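Local coordinates for acetyltransferase (PDB 7BYY), which is a GNAT-family bacterial toxin that acetylates aminoacyl-tRNAs, with acetyl-CoA as the probable acetyl donor, at residues F30-N34 with P35-K39; A43-K46 with K47-N51; G89-P92 with S93-V97; M170-I174 with Q175-A179. The protein carries 1 engineered substitution. All coordinates share one frame; numbering follows the deposited sequence.

Contact 1 (F30-N34 with P35-K39)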
loop_
_atom_site.group_PDB
_atom_site.type_symbol
_atom_site.label_atom_id
_atom_site.label_comp_id
_atom_site.label_asym_id
_atom_site.label_seq_id
_atom_site.Cartn_x
_atom_site.Cartn_y
_atom_site.Cartn_z
ATOM N N PHE A 30 2.382 6.156 -28.530
ATOM C CA PHE A 30 2.660 6.960 -27.336
ATOM C C PHE A 30 4.122 7.422 -27.279
ATOM O O PHE A 30 4.915 6.990 -26.445
ATOM C CB PHE A 30 2.285 6.185 -26.070
ATOM C CG PHE A 30 2.266 7.034 -24.833
ATOM C CD1 PHE A 30 1.232 7.927 -24.604
ATOM C CD2 PHE A 30 3.285 6.948 -23.903
ATOM C CE1 PHE A 30 1.218 8.710 -23.469
ATOM C CE2 PHE A 30 3.277 7.730 -22.768
ATOM C CZ PHE A 30 2.241 8.611 -22.550
ATOM N N ASP A 31 4.469 8.304 -28.210
ATOM C CA ASP A 31 5.791 8.921 -28.187
ATOM C C ASP A 31 5.850 9.950 -27.063
ATOM O O ASP A 31 5.204 11.001 -27.138
ATOM C CB ASP A 31 6.098 9.566 -29.535
ATOM C CG ASP A 31 7.541 10.006 -29.648
ATOM O OD1 ASP A 31 8.336 9.681 -28.739
ATOM O OD2 ASP A 31 7.886 10.672 -30.646
ATOM N N CYS A 32 6.632 9.661 -26.020
ATOM C CA CYS A 32 6.725 10.541 -24.863
ATOM C C CYS A 32 8.139 11.026 -24.563
ATOM O O CYS A 32 8.317 11.822 -23.630
ATOM C CB CYS A 32 6.155 9.845 -23.620
ATOM S SG CYS A 32 7.364 8.901 -22.657
ATOM N N GLY A 33 9.148 10.573 -25.308
ATOM C CA GLY A 33 10.514 11.002 -25.112
ATOM C C GLY A 33 11.356 10.070 -24.264
ATOM O O GLY A 33 12.590 10.174 -24.294
ATOM N N ASN A 34 10.727 9.176 -23.506
ATOM C CA ASN A 34 11.433 8.169 -22.721
ATOM C C ASN A 34 11.251 6.816 -23.392
ATOM O O ASN A 34 10.161 6.229 -23.300
ATOM C CB ASN A 34 10.904 8.134 -21.285
ATOM C CG ASN A 34 11.810 7.361 -20.336
ATOM O OD1 ASN A 34 12.329 6.295 -20.676
ATOM N ND2 ASN A 34 11.996 7.896 -19.131
ATOM N N PRO A 35 12.268 6.282 -24.074
ATOM C CA PRO A 35 12.068 5.022 -24.811
ATOM C C PRO A 35 11.671 3.854 -23.925
ATOM O O PRO A 35 10.906 2.990 -24.371
ATOM C CB PRO A 35 13.429 4.790 -25.484
ATOM C CG PRO A 35 14.399 5.589 -24.681
ATOM C CD PRO A 35 13.641 6.793 -24.210
ATOM N N VAL A 36 12.160 3.797 -22.684
ATOM C CA VAL A 36 11.751 2.727 -21.778
ATOM C C VAL A 36 10.263 2.836 -21.468
ATOM O O VAL A 36 9.519 1.851 -21.559
ATOM C CB VAL A 36 12.602 2.750 -20.496
ATOM C CG1 VAL A 36 11.936 1.934 -19.400
ATOM C CG2 VAL A 36 13.998 2.220 -20.776
ATOM N N ILE A 37 9.804 4.038 -21.109
ATOM C CA ILE A 37 8.381 4.244 -20.849
ATOM C C ILE A 37 7.570 4.023 -22.121
ATOM O O ILE A 37 6.446 3.507 -22.076
ATOM C CB ILE A 37 8.144 5.647 -20.258
ATOM C CG1 ILE A 37 9.034 5.866 -19.032
ATOM C CG2 ILE A 37 6.679 5.839 -19.888
ATOM C CD1 ILE A 37 8.761 7.163 -18.299
ATOM N N ASP A 38 8.129 4.399 -23.274
ATOM C CA ASP A 38 7.440 4.202 -24.547
ATOM C C ASP A 38 7.112 2.733 -24.774
ATOM O O ASP A 38 5.958 2.369 -25.020
ATOM C CB ASP A 38 8.293 4.733 -25.700
ATOM C CG ASP A 38 8.213 6.235 -25.845
ATOM O OD1 ASP A 38 7.431 6.869 -25.108
ATOM O OD2 ASP A 38 8.928 6.782 -26.712
ATOM N N LYS A 39 8.130 1.871 -24.707
ATOM C CA LYS A 39 7.917 0.452 -24.957
ATOM C C LYS A 39 7.042 -0.202 -23.893
ATOM O O LYS A 39 6.395 -1.215 -24.182
ATOM C CB LYS A 39 9.262 -0.270 -25.053
ATOM C CG LYS A 39 9.213 -1.556 -25.868
ATOM C CD LYS A 39 8.579 -1.322 -27.237
ATOM C CE LYS A 39 8.479 -2.615 -28.037
ATOM N NZ LYS A 39 9.785 -3.019 -28.632
#
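Two backbone amides share Asn34 OD1 at the start of a helix. Ile37 N reaches it at 3.4 Å along a nearly straight line. Val36 N comes to it at 3.2 Å on a more bent path. Asn34 sits at the N-cap, and both capping bonds are weak. Its CG is anti to the backbone N (chi1 -166°), which turns the amide over the first helical turn and across the side chain of Ile37; ND2 lies 3.4 Å from Ile37 CD1. The Asn34 carbonyl opens the main-chain ladder, its O taking Asp38 N at 2.7 Å.

Asp38 reaches back the other way. Its OD1 accepts Cys32 N at 3.0 Å on the syn side, 17° out of the carboxylate plane, tying the incoming loop to the helix. Asp31 OD1 stands 3.6 Å from Asp38 OD2, the two carboxylates steeply turned to each other; Asp31 has a salt bridge to Arg107, which probably eases the repulsion. Cys32 SG packs on Ile37 CB at 4.1 Å. The loop leads from strand 13-17 into helix 35-50, and Arg107 and Gln110, both near it, belong to the connection between strand 94-105 and helix 114-132.

Contact 2 (A43-K46 with K47-N51)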
loop_
_atom_site.group_PDB
_atom_site.type_symbol
_atom_site.label_atom_id
_atom_site.label_comp_id
_atom_site.label_asym_id
_atom_site.label_seq_id
_atom_site.Cartn_x
_atom_site.Cartn_y
_atom_site.Cartn_z
ATOM N N ALA A 43 3.489 -2.099 -25.267
ATOM C CA ALA A 43 3.480 -3.555 -25.268
ATOM C C ALA A 43 3.135 -4.195 -23.929
ATOM O O ALA A 43 2.575 -5.292 -23.919
ATOM C CB ALA A 43 4.844 -4.090 -25.725
ATOM N N SER A 44 3.456 -3.557 -22.803
ATOM C CA SER A 44 3.382 -4.221 -21.508
ATOM C C SER A 44 2.387 -3.609 -20.534
ATOM O O SER A 44 2.233 -4.136 -19.425
ATOM C CB SER A 44 4.769 -4.241 -20.851
ATOM O OG SER A 44 4.678 -4.609 -19.484
ATOM N N LEU A 45 1.706 -2.521 -20.901
ATOM C CA LEU A 45 0.842 -1.841 -19.941
ATOM C C LEU A 45 -0.362 -2.697 -19.565
ATOM O O LEU A 45 -0.737 -2.768 -18.387
ATOM C CB LEU A 45 0.388 -0.496 -20.507
ATOM C CG LEU A 45 -0.744 0.194 -19.742
ATOM C CD1 LEU A 45 -0.291 0.618 -18.346
ATOM C CD2 LEU A 45 -1.283 1.378 -20.524
ATOM N N LYS A 46 -0.974 -3.358 -20.550
ATOM C CA LYS A 46 -2.193 -4.120 -20.296
ATOM C C LYS A 46 -1.936 -5.289 -19.349
ATOM O O LYS A 46 -2.725 -5.539 -18.430
ATOM C CB LYS A 46 -2.777 -4.624 -21.616
ATOM C CG LYS A 46 -3.402 -3.547 -22.486
ATOM C CD LYS A 46 -4.211 -4.170 -23.608
ATOM C CE LYS A 46 -5.312 -3.242 -24.089
ATOM N NZ LYS A 46 -6.349 -3.971 -24.884
ATOM N N LYS A 47 -0.837 -6.013 -19.555
ATOM C CA LYS A 47 -0.595 -7.216 -18.771
ATOM C C LYS A 47 -0.061 -6.911 -17.382
ATOM O O LYS A 47 -0.228 -7.726 -16.469
ATOM C CB LYS A 47 0.375 -8.125 -19.511
ATOM C CG LYS A 47 0.198 -8.055 -21.006
ATOM C CD LYS A 47 1.446 -8.543 -21.713
ATOM C CE LYS A 47 1.129 -9.814 -22.491
ATOM N NZ LYS A 47 2.177 -10.223 -23.444
ATOM N N SER A 48 0.586 -5.760 -17.201
ATOM C CA SER A 48 1.093 -5.415 -15.879
ATOM C C SER A 48 -0.049 -5.215 -14.889
ATOM O O SER A 48 -0.047 -5.794 -13.798
ATOM C CB SER A 48 1.973 -4.169 -15.961
ATOM O OG SER A 48 3.214 -4.475 -16.570
ATOM N N VAL A 49 -1.043 -4.401 -15.256
ATOM C CA VAL A 49 -2.152 -4.162 -14.337
ATOM C C VAL A 49 -3.114 -5.341 -14.290
ATOM O O VAL A 49 -3.847 -5.489 -13.304
ATOM C CB VAL A 49 -2.903 -2.863 -14.687
ATOM C CG1 VAL A 49 -1.915 -1.736 -14.961
ATOM C CG2 VAL A 49 -3.825 -3.068 -15.869
ATOM N N ARG A 50 -3.130 -6.190 -15.320
ATOM C CA ARG A 50 -3.915 -7.418 -15.251
ATOM C C ARG A 50 -3.355 -8.349 -14.185
ATOM O O ARG A 50 -4.099 -8.887 -13.358
ATOM C CB ARG A 50 -3.938 -8.106 -16.615
ATOM C CG ARG A 50 -5.228 -7.899 -17.390
ATOM C CD ARG A 50 -5.423 -8.972 -18.447
ATOM N NE ARG A 50 -4.862 -8.582 -19.738
ATOM C CZ ARG A 50 -5.566 -8.040 -20.728
ATOM N NH1 ARG A 50 -6.866 -7.819 -20.572
ATOM N NH2 ARG A 50 -4.972 -7.719 -21.871
ATOM N N ASN A 51 -2.035 -8.541 -14.187
ATOM C CA ASN A 51 -1.369 -9.230 -13.089
ATOM C C ASN A 51 -1.502 -8.467 -11.781
ATOM O O ASN A 51 -1.263 -9.041 -10.713
ATOM C CB ASN A 51 0.109 -9.436 -13.433
ATOM C CG ASN A 51 0.784 -10.468 -12.547
ATOM O OD1 ASN A 51 0.902 -10.288 -11.334
ATOM N ND2 ASN A 51 1.238 -11.557 -13.156
#
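The last turns of helix 35-50 carry a serine that doubles a helical hydrogen bond. Ser44 O accepts from Ser48 twice: from the backbone N at 3.2 Å, in the usual four-residue step, and from OG at 3.0 Å. The two donors come from opposite faces of the carbonyl plane, tilted from it by 24° and 31° respectively, so the oxygen is gripped from both. Ser48 OG gets there because it stands beside its own backbone N and anti to the carbonyl carbon (chi1 -73°), a setting that folds the hydroxyl back toward the preceding turn. The hydroxyl of Ser44 lies close by as well, OG to OG 3.3 Å.

Two residues on, Arg50 N binds Lys46 O at 3.2 Å. Their side chains run alongside each other and point the same way. The Arg50 chain bends at chi3, which brings NH2 obliquely against the aliphatic part of the lysine, 3.8 Å from Lys46 CB and a little farther from CD, while Lys46 NZ stays 5.0 Å from Arg50 NH2. Lys46 NZ is hydrogen-bonded to Thr23 OG1.

On the inner side Leu45 CD1 and Val49 CG1 meet at 4.4 Å, a loose apolar step. That side of the helix faces the chain between strand 13-17 and the helix itself: Leu45 packs on Tyr18 and Gln27, Val49 on Ser20, and Lys46 also touches Tyr18. Phe40, earlier in helix 35-50, touches both Leu45 and Ser48.

Contact 3 (G89-P92 with S93-V97)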
loop_
_atom_site.group_PDB
_atom_site.type_symbol
_atom_site.label_atom_id
_atom_site.label_comp_id
_atom_site.label_asym_id
_atom_site.label_seq_id
_atom_site.Cartn_x
_atom_site.Cartn_y
_atom_site.Cartn_z
ATOM N N GLY A 89 12.344 12.563 13.162
ATOM C CA GLY A 89 11.737 11.906 14.298
ATOM C C GLY A 89 11.999 10.420 14.285
ATOM O O GLY A 89 12.644 9.869 13.388
ATOM N N SER A 90 11.487 9.761 15.318
ATOM C CA SER A 90 11.630 8.318 15.433
ATOM C C SER A 90 10.830 7.622 14.340
ATOM O O SER A 90 9.641 7.901 14.151
ATOM C CB SER A 90 11.171 7.849 16.815
ATOM O OG SER A 90 9.859 8.297 17.107
ATOM N N GLN A 91 11.485 6.718 13.619
ATOM C CA GLN A 91 10.882 6.004 12.506
ATOM C C GLN A 91 11.197 4.520 12.601
ATOM O O GLN A 91 12.264 4.134 13.091
ATOM C CB GLN A 91 11.382 6.554 11.161
ATOM C CG GLN A 91 11.022 8.015 10.912
ATOM C CD GLN A 91 9.546 8.219 10.611
ATOM O OE1 GLN A 91 8.947 7.462 9.845
ATOM N NE2 GLN A 91 8.956 9.248 11.209
ATOM N N PRO A 92 10.285 3.664 12.142
ATOM C CA PRO A 92 10.520 2.218 12.218
ATOM C C PRO A 92 11.605 1.770 11.249
ATOM O O PRO A 92 11.998 2.482 10.322
ATOM C CB PRO A 92 9.159 1.616 11.853
ATOM C CG PRO A 92 8.484 2.675 11.046
ATOM C CD PRO A 92 8.948 3.981 11.614
ATOM N N SER A 93 12.092 0.549 11.485
ATOM C CA SER A 93 13.177 0.004 10.673
ATOM C C SER A 93 12.773 -0.147 9.213
ATOM O O SER A 93 13.610 0.016 8.318
ATOM C CB SER A 93 13.628 -1.341 11.246
ATOM O OG SER A 93 14.597 -1.961 10.418
ATOM N N GLU A 94 11.506 -0.455 8.951
ATOM C CA GLU A 94 10.980 -0.572 7.598
ATOM C C GLU A 94 9.988 0.557 7.353
ATOM O O GLU A 94 9.117 0.818 8.190
ATOM C CB GLU A 94 10.308 -1.929 7.385
ATOM C CG GLU A 94 11.150 -3.116 7.819
ATOM C CD GLU A 94 12.136 -3.547 6.753
ATOM O OE1 GLU A 94 11.865 -3.297 5.557
ATOM O OE2 GLU A 94 13.185 -4.129 7.109
ATOM N N ILE A 95 10.121 1.219 6.208
ATOM C CA ILE A 95 9.312 2.382 5.859
ATOM C C ILE A 95 8.463 2.008 4.652
ATOM O O ILE A 95 8.992 1.768 3.560
ATOM C CB ILE A 95 10.185 3.610 5.568
ATOM C CG1 ILE A 95 10.831 4.124 6.855
ATOM C CG2 ILE A 95 9.370 4.709 4.910
ATOM C CD1 ILE A 95 9.830 4.517 7.920
ATOM N N GLY A 96 7.142 1.958 4.841
ATOM C CA GLY A 96 6.230 1.669 3.750
ATOM C C GLY A 96 5.868 2.936 3.003
ATOM O O GLY A 96 5.479 3.937 3.611
ATOM N N VAL A 97 6.017 2.895 1.677
ATOM C CA VAL A 97 5.738 4.038 0.813
ATOM C C VAL A 97 5.055 3.546 -0.457
ATOM O O VAL A 97 4.994 2.348 -0.737
ATOM C CB VAL A 97 7.012 4.832 0.438
ATOM C CG1 VAL A 97 7.700 5.397 1.677
ATOM C CG2 VAL A 97 7.958 3.961 -0.381
#
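Ile95 lays the end of its side chain against the ring of Pro92, three residues earlier: CD1 is 3.8 Å from Pro92 CD and 3.9 Å from Pro92 CG, the two side chains crossing at about a right angle. The isoleucine is bent at its second torsion (chi2 -59°), which swings CD1 back along the chain in place of a reach straight out. The same methyl also touches Gln91 OE1 at 3.6 Å and comes within 4.1 Å of Gln91 CB, so the tip of Ile95 is met by two consecutive residues of the loop.

The backbone bends at Ser93. Pro92 is extended, Ser93 takes helical angles (-63°/-34°), and the chain then straightens again into the strand; at this kink Pro92 CG lies 3.5 Å from Glu94 O. The strand is 94-105, in the middle of the GNAT sheet, where it runs antiparallel to 67-79 and parallel to 137-142. Backbone bonds from Ser93 to Lys80 and from Ile95 to Leu78 show pairing with strand 67-79 setting in right at the kink, while Gly96 bonds on its other side to Lys136.

The Gln91 amide has two weak hydrogen bonds, OE1 with Lys136 NZ and NE2 with Gln88 O. Ile95 also touches Leu87 and Lys136. The other subunit of the dimer packs here too: Gln91 lies on Asn51 of the second subunit, Pro92 on its Asp53 and Glu94 on its Tyr76.

Contact 4 (M170-I174 with Q175-A179); sequences MFLAI and QHILA
Leu172 and Ile177 form the apolar centre, Leu172 CD2 lying 3.7 Å from Ile177 CG1 where strand 168-173 turns into the C-terminal helix 174-187. The Leu172 side chain stands opposite its own amide nitrogen and extends to meet the first turn of the helix. In this GNAT sheet the strand is inserted between 137-142 and 156-157; the axes of segments 170-173 and 175-179 pass 6.9 Å apart at 61°. Phe123 of helix 114-132 covers both Leu172 and Ile177, and Val138 of the neighbouring strand packs on Ile177.

Next to this centre, Ile174 CD1 lies 4.1 Å from both Ile177 CB and Leu178 CG, against the first turn. Ile174 further meets His130, and Leu178 meets Lys127, both on helix 114-132.

The helix start is held by backbone oxygens. Ala173 occupies the N-cap position, and its carbonyl O receives weak bonds from His176 N and Ile177 N. A firmer one follows, Leu178 N to Ile174 O, 3.0 Å long and almost straight at 169°.

At the polar edge, Leu172 CD1 approaches the rim of the His176 imidazole near its plane, 4.1 Å from ND1. Gln175, bent at its second torsion (chi2 83°), folds its amide back, OE1 turned to Ala173 CB and NE2 lying 3.8 Å from Ile174 CG2.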
loop_
_atom_site.group_PDB
_atom_site.type_symbol
_atom_site.label_atom_id
_atom_site.label_comp_id
_atom_site.label_asym_id
_atom_site.label_seq_id
_atom_site.Cartn_x
_atom_site.Cartn_y
_atom_site.Cartn_z
ATOM N N MET A 170 14.511 9.683 -5.152
ATOM C CA MET A 170 13.890 10.904 -4.658
ATOM C C MET A 170 12.705 10.532 -3.776
ATOM O O MET A 170 12.076 9.487 -3.964
ATOM C CB MET A 170 13.438 11.823 -5.808
ATOM C CG MET A 170 14.529 12.136 -6.828
ATOM S SD MET A 170 14.116 13.517 -7.915
ATOM C CE MET A 170 14.274 14.902 -6.790
ATOM N N PHE A 171 12.405 11.397 -2.808
ATOM C CA PHE A 171 11.398 11.103 -1.800
ATOM C C PHE A 171 10.580 12.351 -1.500
ATOM O O PHE A 171 11.094 13.473 -1.525
ATOM C CB PHE A 171 12.039 10.574 -0.508
ATOM C CG PHE A 171 11.045 10.169 0.547
ATOM C CD1 PHE A 171 10.415 8.934 0.488
ATOM C CD2 PHE A 171 10.746 11.017 1.601
ATOM C CE1 PHE A 171 9.506 8.556 1.458
ATOM C CE2 PHE A 171 9.835 10.645 2.575
ATOM C CZ PHE A 171 9.214 9.414 2.503
ATOM N N LEU A 172 9.296 12.140 -1.213
ATOM C CA LEU A 172 8.387 13.215 -0.819
ATOM C C LEU A 172 7.489 12.685 0.289
ATOM O O LEU A 172 6.683 11.780 0.053
ATOM C CB LEU A 172 7.561 13.707 -2.006
ATOM C CG LEU A 172 6.583 14.848 -1.726
ATOM C CD1 LEU A 172 7.318 16.068 -1.185
ATOM C CD2 LEU A 172 5.807 15.200 -2.984
ATOM N N ALA A 173 7.621 13.246 1.489
ATOM C CA ALA A 173 6.871 12.761 2.637
ATOM C C ALA A 173 5.373 12.991 2.445
ATOM O O ALA A 173 4.939 13.866 1.690
ATOM C CB ALA A 173 7.353 13.444 3.917
ATOM N N ILE A 174 4.577 12.185 3.153
ATOM C CA ILE A 174 3.127 12.243 2.989
ATOM C C ILE A 174 2.564 13.545 3.546
ATOM O O ILE A 174 1.543 14.045 3.058
ATOM C CB ILE A 174 2.465 11.013 3.640
ATOM C CG1 ILE A 174 0.952 11.025 3.405
ATOM C CG2 ILE A 174 2.779 10.949 5.132
ATOM C CD1 ILE A 174 0.562 11.137 1.947
ATOM N N GLN A 175 3.211 14.120 4.563
ATOM C CA GLN A 175 2.722 15.368 5.140
ATOM C C GLN A 175 2.689 16.483 4.100
ATOM O O GLN A 175 1.749 17.286 4.066
ATOM C CB GLN A 175 3.591 15.771 6.333
ATOM C CG GLN A 175 3.568 14.780 7.494
ATOM C CD GLN A 175 4.537 13.621 7.303
ATOM O OE1 GLN A 175 5.398 13.654 6.423
ATOM N NE2 GLN A 175 4.397 12.589 8.130
ATOM N N HIS A 176 3.697 16.535 3.227
ATOM C CA HIS A 176 3.734 17.570 2.201
ATOM C C HIS A 176 2.745 17.293 1.074
ATOM O O HIS A 176 2.261 18.234 0.437
ATOM C CB HIS A 176 5.156 17.704 1.647
ATOM C CG HIS A 176 6.197 17.913 2.705
ATOM N ND1 HIS A 176 7.384 17.212 2.731
ATOM C CD2 HIS A 176 6.227 18.741 3.776
ATOM C CE1 HIS A 176 8.099 17.600 3.772
ATOM N NE2 HIS A 176 7.420 18.527 4.422
ATOM N N ILE A 177 2.432 16.023 0.812
ATOM C CA ILE A 177 1.451 15.711 -0.222
ATOM C C ILE A 177 0.054 16.120 0.227
ATOM O O ILE A 177 -0.718 16.697 -0.548
ATOM C CB ILE A 177 1.514 14.218 -0.587
ATOM C CG1 ILE A 177 2.909 13.856 -1.097
ATOM C CG2 ILE A 177 0.464 13.877 -1.630
ATOM C CD1 ILE A 177 3.021 12.436 -1.589
ATOM N N LEU A 178 -0.290 15.832 1.487
ATOM C CA LEU A 178 -1.592 16.233 2.009
ATOM C C LEU A 178 -1.732 17.750 2.041
ATOM O O LEU A 178 -2.765 18.292 1.631
ATOM C CB LEU A 178 -1.801 15.645 3.405
ATOM C CG LEU A 178 -1.792 14.121 3.520
ATOM C CD1 LEU A 178 -2.038 13.686 4.956
ATOM C CD2 LEU A 178 -2.820 13.504 2.581
ATOM N N ALA A 179 -0.699 18.452 2.519
ATOM C CA ALA A 179 -0.758 19.911 2.574
ATOM C C ALA A 179 -0.889 20.519 1.184
ATOM O O ALA A 179 -1.558 21.545 1.016
ATOM C CB ALA A 179 0.480 20.465 3.280
#

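Along the chain the four come in series. Contacts 1 and 2 share helix 35-50, the first at its N-terminal cap and the second in its last turns, with centres 16 Å apart. Contacts 3 and 4 reach the same mixed sheet through strands 94-105 and 168-173, their centres 14 Å apart, touching where Val97 CG1 packs on Phe171 CE1 at 3.6 Å. Contact 4 lies on the opposite side of the chain's centre from contacts 1 and 2, about 27 and 28 Å between centres. The GNAT fold has helix 35-50 and the C-terminal helix set apart around one sheet, while contacts 2 and 3 meet across the dimer, Gln91 of one subunit on Asn51 of the other.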